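Long-range contacts in eukaryotic translation initiation factor 2A (Schizosaccharomyces pombe, PDB 3WJ9), which probably directs the binding of methionyl-tRNAi to 40S ribosomal subunits, in a codon-dependent manner, in the early steps of translating a small number of specific mRNAs: residues 55-60 against 69-74; 85-90 against 106-111; 28-33 against 49-54. All coordinates share one frame; numbering follows the deposited sequence.

Contact 1. Residues 55-60 against 69-74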
# COMPACT_ATOMS: atom_id res chain seq x y z
N THR A 55 25.14 3.48 -1.98
CA THR A 55 26.03 2.43 -2.44
C THR A 55 25.33 1.07 -2.57
O THR A 55 25.48 0.38 -3.58
CB THR A 55 27.24 2.27 -1.50
OG1 THR A 55 27.88 3.55 -1.33
CG2 THR A 55 28.26 1.30 -2.08
N GLN A 56 24.58 0.69 -1.54
CA GLN A 56 24.07 -0.67 -1.41
C GLN A 56 22.64 -0.76 -0.87
O GLN A 56 21.99 0.25 -0.62
CB GLN A 56 25.01 -1.47 -0.50
CG GLN A 56 26.45 -1.55 -0.98
CD GLN A 56 27.42 -2.02 0.08
OE1 GLN A 56 27.03 -2.48 1.15
NE2 GLN A 56 28.72 -1.88 -0.20
N VAL A 57 22.15 -1.99 -0.72
CA VAL A 57 20.87 -2.26 -0.08
C VAL A 57 21.01 -3.43 0.89
O VAL A 57 21.48 -4.50 0.50
CB VAL A 57 19.76 -2.57 -1.11
CG1 VAL A 57 18.49 -3.04 -0.39
CG2 VAL A 57 19.46 -1.36 -1.97
N VAL A 58 20.61 -3.23 2.14
CA VAL A 58 20.82 -4.25 3.17
C VAL A 58 19.51 -4.84 3.69
O VAL A 58 18.57 -4.11 4.02
CB VAL A 58 21.63 -3.68 4.35
CG1 VAL A 58 21.45 -4.53 5.60
CG2 VAL A 58 23.09 -3.58 3.98
N ILE A 59 19.47 -6.17 3.76
CA ILE A 59 18.31 -6.88 4.28
C ILE A 59 18.64 -7.50 5.64
O ILE A 59 19.56 -8.31 5.76
CB ILE A 59 17.84 -7.98 3.32
CG1 ILE A 59 17.61 -7.39 1.93
CG2 ILE A 59 16.59 -8.65 3.85
CD1 ILE A 59 17.09 -8.39 0.91
N ASN A 60 17.88 -7.12 6.66
CA ASN A 60 18.12 -7.60 8.02
C ASN A 60 17.04 -8.55 8.53
O ASN A 60 15.97 -8.67 7.93
CB ASN A 60 18.24 -6.41 8.98
CG ASN A 60 19.37 -5.47 8.60
OD1 ASN A 60 19.17 -4.53 7.83
ND2 ASN A 60 20.55 -5.70 9.16
N THR A 69 21.46 -10.15 3.76
CA THR A 69 21.71 -10.11 2.33
C THR A 69 22.28 -8.77 1.88
O THR A 69 21.95 -7.73 2.45
CB THR A 69 20.42 -10.41 1.54
OG1 THR A 69 19.83 -11.61 2.03
CG2 THR A 69 20.70 -10.55 0.05
N GLN A 70 23.13 -8.81 0.86
CA GLN A 70 23.66 -7.59 0.28
C GLN A 70 23.33 -7.47 -1.20
O GLN A 70 23.65 -8.35 -2.00
CB GLN A 70 25.17 -7.52 0.48
CG GLN A 70 25.77 -6.23 -0.02
CD GLN A 70 25.06 -5.02 0.55
OE1 GLN A 70 25.28 -4.65 1.70
NE2 GLN A 70 24.19 -4.42 -0.25
N LEU A 71 22.68 -6.36 -1.57
CA LEU A 71 22.35 -6.09 -2.97
C LEU A 71 23.12 -4.88 -3.49
O LEU A 71 23.03 -3.79 -2.92
CB LEU A 71 20.85 -5.87 -3.13
CG LEU A 71 19.95 -6.86 -2.40
CD1 LEU A 71 18.48 -6.53 -2.65
CD2 LEU A 71 20.27 -8.28 -2.82
N PRO A 72 23.86 -5.06 -4.59
CA PRO A 72 24.60 -3.96 -5.22
C PRO A 72 23.68 -3.01 -5.98
O PRO A 72 23.93 -2.72 -7.15
CB PRO A 72 25.56 -4.69 -6.17
CG PRO A 72 24.85 -5.94 -6.52
CD PRO A 72 24.06 -6.34 -5.30
N ALA A 73 22.63 -2.54 -5.31
CA ALA A 73 21.68 -1.62 -5.91
C ALA A 73 21.99 -0.18 -5.52
O ALA A 73 21.84 0.21 -4.36
CB ALA A 73 20.26 -1.99 -5.51
N ALA A 74 22.41 0.61 -6.50
CA ALA A 74 22.76 2.01 -6.27
C ALA A 74 21.70 2.95 -6.84
O ALA A 74 20.92 2.55 -7.70
CB ALA A 74 24.12 2.32 -6.87

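Contact 2. Residues 85-90 against 106-111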
# COMPACT_ATOMS: atom_id res chain seq x y z
N GLY A 85 8.09 -12.22 0.74
CA GLY A 85 9.40 -11.63 0.97
C GLY A 85 10.56 -12.40 0.38
O GLY A 85 11.71 -12.20 0.78
N LYS A 86 10.28 -13.28 -0.57
CA LYS A 86 11.33 -14.05 -1.23
C LYS A 86 11.91 -13.27 -2.40
O LYS A 86 12.90 -13.69 -3.01
CB LYS A 86 10.80 -15.40 -1.70
CG LYS A 86 10.56 -16.40 -0.57
CD LYS A 86 10.01 -17.71 -1.11
CE LYS A 86 9.89 -18.75 -0.01
NZ LYS A 86 11.22 -19.14 0.53
N TYR A 87 11.29 -12.14 -2.72
CA TYR A 87 11.80 -11.28 -3.78
C TYR A 87 11.67 -9.80 -3.40
O TYR A 87 10.71 -9.40 -2.74
CB TYR A 87 11.07 -11.55 -5.10
CG TYR A 87 11.14 -12.99 -5.55
CD1 TYR A 87 12.28 -13.49 -6.17
CD2 TYR A 87 10.08 -13.85 -5.35
CE1 TYR A 87 12.35 -14.81 -6.58
CE2 TYR A 87 10.14 -15.17 -5.76
CZ TYR A 87 11.28 -15.64 -6.37
OH TYR A 87 11.34 -16.96 -6.78
N LEU A 88 12.66 -9.01 -3.81
CA LEU A 88 12.68 -7.58 -3.53
C LEU A 88 13.00 -6.81 -4.80
O LEU A 88 13.99 -7.10 -5.47
CB LEU A 88 13.69 -7.27 -2.43
CG LEU A 88 13.86 -5.81 -1.99
CD1 LEU A 88 12.72 -5.37 -1.09
CD2 LEU A 88 15.20 -5.61 -1.30
N SER A 89 12.17 -5.84 -5.14
CA SER A 89 12.36 -5.04 -6.35
C SER A 89 12.94 -3.67 -6.03
O SER A 89 12.58 -3.06 -5.02
CB SER A 89 11.04 -4.90 -7.11
OG SER A 89 10.53 -6.16 -7.50
N THR A 90 13.83 -3.19 -6.89
CA THR A 90 14.50 -1.91 -6.67
C THR A 90 14.41 -0.98 -7.87
O THR A 90 15.00 -1.24 -8.91
CB THR A 90 16.00 -2.12 -6.33
OG1 THR A 90 16.65 -2.77 -7.44
CG2 THR A 90 16.16 -2.97 -5.08
N MSE A 106 14.92 -1.01 -12.98
CA MSE A 106 14.44 -1.85 -11.89
C MSE A 106 14.78 -3.32 -12.09
O MSE A 106 14.57 -3.86 -13.19
CB MSE A 106 12.94 -1.62 -11.69
CG MSE A 106 12.03 -2.62 -12.40
SE MSE A 106 11.48 -4.01 -11.12
CE MSE A 106 9.68 -4.35 -11.83
N LYS A 107 15.30 -3.95 -11.04
CA LYS A 107 15.76 -5.31 -11.07
C LYS A 107 15.00 -6.05 -9.98
O LYS A 107 14.50 -5.42 -9.05
CB LYS A 107 17.27 -5.34 -10.85
CG LYS A 107 18.02 -4.29 -11.67
CD LYS A 107 19.46 -4.12 -11.23
CE LYS A 107 20.01 -2.78 -11.71
NZ LYS A 107 19.96 -2.65 -13.19
N VAL A 108 14.89 -7.36 -10.11
CA VAL A 108 14.28 -8.15 -9.05
C VAL A 108 15.38 -8.96 -8.40
O VAL A 108 16.26 -9.48 -9.09
CB VAL A 108 13.16 -9.06 -9.59
CG1 VAL A 108 12.47 -9.79 -8.44
CG2 VAL A 108 12.15 -8.25 -10.38
N TRP A 109 15.36 -9.05 -7.08
CA TRP A 109 16.43 -9.72 -6.35
C TRP A 109 15.90 -10.85 -5.47
O TRP A 109 14.76 -10.81 -5.01
CB TRP A 109 17.21 -8.72 -5.49
CG TRP A 109 17.58 -7.43 -6.18
CD1 TRP A 109 16.77 -6.35 -6.36
CD2 TRP A 109 18.85 -7.08 -6.75
NE1 TRP A 109 17.45 -5.35 -7.02
CE2 TRP A 109 18.73 -5.78 -7.27
CE3 TRP A 109 20.07 -7.75 -6.87
CZ2 TRP A 109 19.79 -5.13 -7.90
CZ3 TRP A 109 21.12 -7.10 -7.50
CH2 TRP A 109 20.97 -5.80 -8.01
N ASN A 110 16.74 -11.85 -5.25
CA ASN A 110 16.44 -12.90 -4.28
C ASN A 110 16.93 -12.44 -2.91
O ASN A 110 17.94 -11.74 -2.81
CB ASN A 110 17.10 -14.22 -4.69
CG ASN A 110 16.67 -15.39 -3.81
OD1 ASN A 110 16.64 -15.29 -2.59
ND2 ASN A 110 16.34 -16.51 -4.45
N THR A 111 16.22 -12.83 -1.86
CA THR A 111 16.51 -12.34 -0.52
C THR A 111 17.35 -13.32 0.31
O THR A 111 18.00 -12.91 1.28
CB THR A 111 15.22 -12.01 0.25
OG1 THR A 111 14.44 -13.21 0.42
CG2 THR A 111 14.39 -10.98 -0.51

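Contact 3. Residues 28-33 against 49-54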
# COMPACT_ATOMS: atom_id res chain seq x y z
N PRO A 28 19.79 -6.43 18.90
CA PRO A 28 21.24 -6.36 19.17
C PRO A 28 22.15 -6.40 17.94
O PRO A 28 23.17 -5.71 17.92
CB PRO A 28 21.49 -7.60 20.04
CG PRO A 28 20.32 -8.50 19.80
CD PRO A 28 19.17 -7.56 19.62
N LYS A 29 21.80 -7.19 16.93
CA LYS A 29 22.68 -7.39 15.78
C LYS A 29 22.46 -6.36 14.67
O LYS A 29 22.84 -6.60 13.52
CB LYS A 29 22.50 -8.79 15.21
CG LYS A 29 22.71 -9.91 16.21
CD LYS A 29 24.15 -9.98 16.67
CE LYS A 29 24.37 -11.13 17.63
NZ LYS A 29 25.78 -11.23 18.08
N PHE A 30 21.85 -5.23 14.99
CA PHE A 30 21.51 -4.25 13.96
C PHE A 30 22.43 -3.03 13.92
O PHE A 30 22.71 -2.40 14.95
CB PHE A 30 20.07 -3.77 14.12
CG PHE A 30 19.66 -2.73 13.11
CD1 PHE A 30 19.32 -3.11 11.82
CD2 PHE A 30 19.64 -1.39 13.44
CE1 PHE A 30 18.95 -2.16 10.88
CE2 PHE A 30 19.27 -0.44 12.51
CZ PHE A 30 18.93 -0.82 11.23
N GLU A 31 22.88 -2.70 12.71
CA GLU A 31 23.58 -1.45 12.44
C GLU A 31 23.49 -1.14 10.94
O GLU A 31 23.47 -2.05 10.12
CB GLU A 31 25.04 -1.52 12.89
CG GLU A 31 25.86 -0.30 12.51
CD GLU A 31 27.27 -0.34 13.07
OE1 GLU A 31 28.21 -0.53 12.28
OE2 GLU A 31 27.43 -0.17 14.30
N ALA A 32 23.42 0.15 10.60
CA ALA A 32 23.23 0.58 9.22
C ALA A 32 24.54 0.61 8.42
O ALA A 32 25.60 0.29 8.94
CB ALA A 32 22.57 1.95 9.18
N ILE A 33 24.44 1.01 7.15
CA ILE A 33 25.60 1.11 6.27
C ILE A 33 26.32 2.44 6.49
O ILE A 33 25.75 3.38 7.04
CB ILE A 33 25.20 1.00 4.76
CG1 ILE A 33 24.24 -0.16 4.53
CG2 ILE A 33 26.42 0.79 3.87
CD1 ILE A 33 23.77 -0.26 3.09
N PHE A 49 13.62 -6.70 6.86
CA PHE A 49 13.73 -5.25 6.81
C PHE A 49 14.79 -4.83 5.79
O PHE A 49 15.92 -5.31 5.82
CB PHE A 49 14.07 -4.68 8.20
CG PHE A 49 14.38 -3.21 8.20
CD1 PHE A 49 13.36 -2.28 8.18
CD2 PHE A 49 15.69 -2.76 8.22
CE1 PHE A 49 13.64 -0.92 8.18
CE2 PHE A 49 15.98 -1.41 8.23
CZ PHE A 49 14.95 -0.49 8.20
N ALA A 50 14.42 -3.92 4.90
CA ALA A 50 15.34 -3.44 3.87
C ALA A 50 15.45 -1.92 3.91
O ALA A 50 14.45 -1.22 4.04
CB ALA A 50 14.88 -3.90 2.50
N TYR A 51 16.67 -1.41 3.79
CA TYR A 51 16.86 0.03 3.67
C TYR A 51 17.86 0.34 2.57
O TYR A 51 18.81 -0.41 2.33
CB TYR A 51 17.32 0.62 5.00
CG TYR A 51 18.66 0.13 5.49
CD1 TYR A 51 18.76 -0.98 6.31
CD2 TYR A 51 19.84 0.78 5.14
CE1 TYR A 51 19.98 -1.44 6.76
CE2 TYR A 51 21.06 0.34 5.58
CZ TYR A 51 21.13 -0.78 6.39
OH TYR A 51 22.34 -1.23 6.84
N ALA A 52 17.64 1.46 1.90
CA ALA A 52 18.46 1.83 0.76
C ALA A 52 19.43 2.96 1.10
O ALA A 52 19.05 3.96 1.71
CB ALA A 52 17.59 2.23 -0.41
N THR A 53 20.68 2.76 0.73
CA THR A 53 21.68 3.82 0.76
C THR A 53 22.17 4.01 -0.67
O THR A 53 21.78 3.26 -1.56
CB THR A 53 22.84 3.50 1.71
OG1 THR A 53 23.66 2.46 1.14
CG2 THR A 53 22.33 3.06 3.07
N ALA A 54 23.03 5.00 -0.88
CA ALA A 54 23.54 5.29 -2.22
C ALA A 54 24.30 4.10 -2.80
O ALA A 54 24.12 3.75 -3.96
CB ALA A 54 24.42 6.52 -2.19

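Contact 1. Residues 55-60 against 69-74
V57 and I59 pair with L71 and T69 as two antiparallel hydrogen-bonded pairs, the short strand axes running at 162° to each other. V57 N to L71 O and L71 N to V57 O both measure 3.0 Å; I59 N reaches T69 O, and the return bond from T69 N to I59 O is weak. On the face bearing these four side chains, I59 and T69 lie side by side and point the same way, with I59 CD1 3.9 Å from T69 CB, while V57 CG2 meets A73 CB at 3.7 Å just past the strand. V58 and Q70 occupy the other face. The Q70 chain bends at chi2 (52°), and its amide turns back over the backbone: NE2 makes a weak hydrogen bond to L71 O, and OE1 takes one from K67 NZ. An alanine at Q70 would probably leave the K67 amine without this acceptor and L71 O without its second, weak donor. This hairpin forms the outer half of a four-stranded propeller blade; strand 48-53 flanks 57-61 on its inner side, and L71, P72 and A73 pack on W109 of the next blade.

Contact 2. Residues 85-90 against 106-111
L88 and W109 are partners in the central strand pair of a four-stranded propeller blade, within WD repeat 1, and W109-N110, near the end of the third strand, holds the place of the eponymous Trp-Asp pair, with asparagine in place of the aspartate. The strands run antiparallel, their short axes at 156°. L88 N gives a hydrogen bond to W109 O at 3.0 Å, and W109 N returns one to L88 O. Further along, T90 N bonds K107 O, whereas the bond from K107 N to T90 O is long and weak.

The side chains of T90 and W109 meet at about a right angle. Indole NE1 donates to T90 OG1 at 2.7 Å with a nearly straight N-H (167°), and the hydroxyl sits at the ring edge, close to its plane. A chi1 of 61° sets OG1 between the backbone N and the carbonyl carbon, facing the indole. L88 O lies at the same edge of the ring, near CD1, and K107 CB rests over one face toward the rim. This indole-to-hydroxyl link between neighbouring strands is consistent with the Trp-Ser/Thr part of the hydrogen-bonded tetrad known from WD repeats.

On the opposite side of the sheet, Y87 CB touches V108 CG1 at 4.0 Å, and the selenium of M106, a selenomethionine, lies 4.1 Å from S89 CB. S89 OG itself is bonded to N129. T111 OG1 donates to a lone pair of G85 O at 2.9 Å, tying G85, ahead of the second strand, to T111 at the far end of the third.

Strand 76-81 flanks 87-92, with T90 touching T76 and L79, while strand 116-120 flanks 106-110. From the preceding blade, L71 packs against L88.

Contact 3. Residues 28-33 against 49-54
F30 brings its ring up to two aromatic side chains of the strand, F49 and Y51. F30 and F49 cross at about a right angle, F30 CE1 lying 4.1 Å from F49 CE2. The same F30 CE1 stands 4.3 Å from Y51 CE1, and both approaches are oblique to the rings involved. With CG anti to the backbone N (chi1 179°), the F30 side chain leaves the loop in the direction of the strand.

The aliphatic contacts gather on the CE2 side of the Y51 ring and at its hydroxyl. I33 CG1 comes to the ring edge, near its plane, 3.4 Å from Y51 CE2. I33 CD1 reaches on to T53, where CG2 is 3.6 Å away, so this one side chain bridges two strand residues that project from the same side of the sheet. A32 adds its CB at 4.2 Å from Y51 CZ.

The residues 28-33 belong to the long connection between strand 15-19 and strand 37-42, the latter being the first strand of a four-stranded propeller blade. Residues 30-33 run in roughly the same direction as 49-53, their overall directions 22° apart, but form no backbone pairing with them. What they meet is the face carrying F49, Y51 and T53; A50 and A52 belong to the other face. From strand 15-19, I15 touches A32, F49 and Y51, so the aromatic group is also packed from that side.

Polar atoms join in without bonding across the contact. Y51 OH lies 3.1 Å from I33 N, at an angle too poor for a hydrogen bond, and equally close to A32 CA. T53 OG1 faces I33 CD1, yet its hydrogen bond goes to Q56 O, within the turn that leads into strand 57-61.

How the contacts relate
From the N terminus, contact 3 comes first: it lays the loop before strand 37-42 on strand 48-53, closing a 15-residue span that holds strand 37-42. Contact 1 follows, closing the short hairpin between strands 57-61 and 67-71, and contact 2 closes the 15 residues between the second and third strands of the next blade. The three are in series, none nested or crossed. Contacts 3 and 1, centres about 9 Å apart, share a sheet, joined where N60 N bonds F49 O. Contacts 1 and 2 meet between blades, and L88 of contact 2 also touches A50 of contact 3. Together they tie the loop and two blades of this propeller, the N-terminal part of the longer eIF2A.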